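Local coordinates for protein sugar isomerase (Sinorhizobium meliloti, PDB 3QC0) that binds zinc and is probably a sugar isomerase built on a xylose isomerase-like TIM barrel, at residues 77-80 with 81-85. Numbering follows the deposited sequence.
Sequences GREK and AIDDN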
loop_
_atom_site.group_PDB
_atom_site.type_symbol
_atom_site.label_atom_id
_atom_site.label_comp_id
_atom_site.label_asym_id
_atom_site.label_seq_id
_atom_site.Cartn_x
_atom_site.Cartn_y
_atom_site.Cartn_z
ATOM N N GLY A 77 -1.419 5.824 -28.022
ATOM C CA GLY A 77 -1.731 4.883 -26.999
ATOM C C GLY A 77 -2.732 5.360 -25.986
ATOM O O GLY A 77 -3.612 4.596 -25.536
ATOM N N ARG A 78 -2.636 6.623 -25.606
ATOM C CA ARG A 78 -3.624 7.159 -24.665
ATOM C C ARG A 78 -5.020 7.148 -25.288
ATOM O O ARG A 78 -5.993 6.835 -24.602
ATOM C CB ARG A 78 -3.273 8.557 -24.210
ATOM C CG ARG A 78 -2.063 8.494 -23.278
ATOM C CD ARG A 78 -1.765 9.888 -22.659
ATOM N NE ARG A 78 -1.354 10.856 -23.645
ATOM C CZ ARG A 78 -0.117 11.079 -24.075
ATOM N NH1 ARG A 78 0.918 10.317 -23.668
ATOM N NH2 ARG A 78 0.082 12.064 -24.949
ATOM N N GLU A 79 -5.100 7.517 -26.565
ATOM C CA GLU A 79 -6.419 7.561 -27.220
ATOM C C GLU A 79 -6.945 6.139 -27.415
ATOM O O GLU A 79 -8.159 5.916 -27.288
ATOM C CB GLU A 79 -6.359 8.319 -28.515
ATOM C CG GLU A 79 -7.712 8.360 -29.265
ATOM C CD GLU A 79 -8.842 9.060 -28.506
ATOM O OE1 GLU A 79 -8.558 9.831 -27.573
ATOM O OE2 GLU A 79 -10.040 8.829 -28.880
ATOM N N LYS A 80 -6.060 5.167 -27.711
ATOM C CA LYS A 80 -6.504 3.768 -27.786
ATOM C C LYS A 80 -7.161 3.332 -26.473
ATOM O O LYS A 80 -8.244 2.706 -26.480
ATOM C CB LYS A 80 -5.375 2.815 -28.166
ATOM C CG LYS A 80 -4.956 2.966 -29.643
ATOM C CD LYS A 80 -3.754 2.063 -30.024
ATOM C CE LYS A 80 -3.300 2.346 -31.463
ATOM N NZ LYS A 80 -4.442 2.132 -32.422
ATOM N N ALA A 81 -6.582 3.720 -25.353
ATOM C CA ALA A 81 -7.159 3.394 -24.057
ATOM C C ALA A 81 -8.501 4.094 -23.849
ATOM O O ALA A 81 -9.479 3.474 -23.421
ATOM C CB ALA A 81 -6.182 3.729 -22.914
ATOM N N ILE A 82 -8.554 5.384 -24.161
ATOM C CA ILE A 82 -9.805 6.148 -24.021
ATOM C C ILE A 82 -10.899 5.499 -24.857
ATOM O O ILE A 82 -12.031 5.314 -24.392
ATOM C CB ILE A 82 -9.565 7.597 -24.372
ATOM C CG1 ILE A 82 -8.730 8.302 -23.291
ATOM C CG2 ILE A 82 -10.908 8.341 -24.580
ATOM C CD1 ILE A 82 -8.014 9.567 -23.763
ATOM N N ASP A 83 -10.571 5.144 -26.096
ATOM C CA ASP A 83 -11.557 4.556 -26.975
ATOM C C ASP A 83 -12.038 3.213 -26.456
ATOM O O ASP A 83 -13.246 2.928 -26.549
ATOM C CB ASP A 83 -11.059 4.556 -28.438
ATOM C CG ASP A 83 -12.145 4.941 -29.421
ATOM O OD1 ASP A 83 -12.925 5.904 -29.164
ATOM O OD2 ASP A 83 -12.230 4.262 -30.469
ATOM N N ASP A 84 -11.131 2.361 -25.916
ATOM C CA ASP A 84 -11.558 1.136 -25.227
ATOM C C ASP A 84 -12.548 1.392 -24.122
ATOM O O ASP A 84 -13.500 0.633 -23.952
ATOM C CB ASP A 84 -10.374 0.311 -24.655
ATOM C CG ASP A 84 -10.828 -0.944 -23.891
ATOM O OD1 ASP A 84 -11.435 -1.831 -24.573
ATOM O OD2 ASP A 84 -10.665 -1.001 -22.625
ATOM N N ASN A 85 -12.343 2.473 -23.351
ATOM C CA ASN A 85 -13.258 2.802 -22.298
ATOM C C ASN A 85 -14.649 3.149 -22.844
ATOM O O ASN A 85 -15.640 2.865 -22.185
ATOM C CB ASN A 85 -12.727 3.976 -21.462
ATOM C CG ASN A 85 -11.722 3.541 -20.397
ATOM O OD1 ASN A 85 -12.130 3.298 -19.262
ATOM N ND2 ASN A 85 -10.427 3.433 -20.754
#
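Ala81, Ile82, Asp83 and Asp84 each send their backbone N-H to the carbonyl four residues earlier, from Gly77 to Lys80 in turn; the four-residue offset marks alpha-helix, and the bonds are close to straight. Among the side chains, Ile82 lies back over the preceding turn: its CG1 is anti to its own carbonyl carbon (chi1 -71°), which brings CG1 to 3.4 Å from Arg78 O and CD1 to 3.5 Å from the same oxygen. Glu79 crosses it at about a right angle. Its chain bends at the second torsion, and OE1 reaches Ile82 CD1 at 3.9 Å. Ile82 also packs on Ala127 and Val128 of helix 114-135, so an alanine here would probably open a gap against Ala127 and Val128 and take away the CD1 and CG2 contacts of the Glu79 carboxylate. The other carboxylate oxygen, Glu79 OE2, stands 4.1 Å from Asp83 OD1, with the two carboxylate planes 37° apart. Both oxygens form salt bridges to Arg86 NH1, which probably offsets the repulsion between them. One turn on, Asn85 ND2 donates to Ala81 O at 2.8 Å from above the carbonyl plane, adding a second bond to an oxygen that already accepts from Asn85 N, while Asn85 OD1 takes the N-H of Gly68 in the barrel strand 60-68. Within this beta-alpha-beta unit, the chemistry thus implies a helix with an acidic pair on the surface bridged by Arg86, and with an apolar contact to the next helix and a side-chain hydrogen bond to the preceding strand.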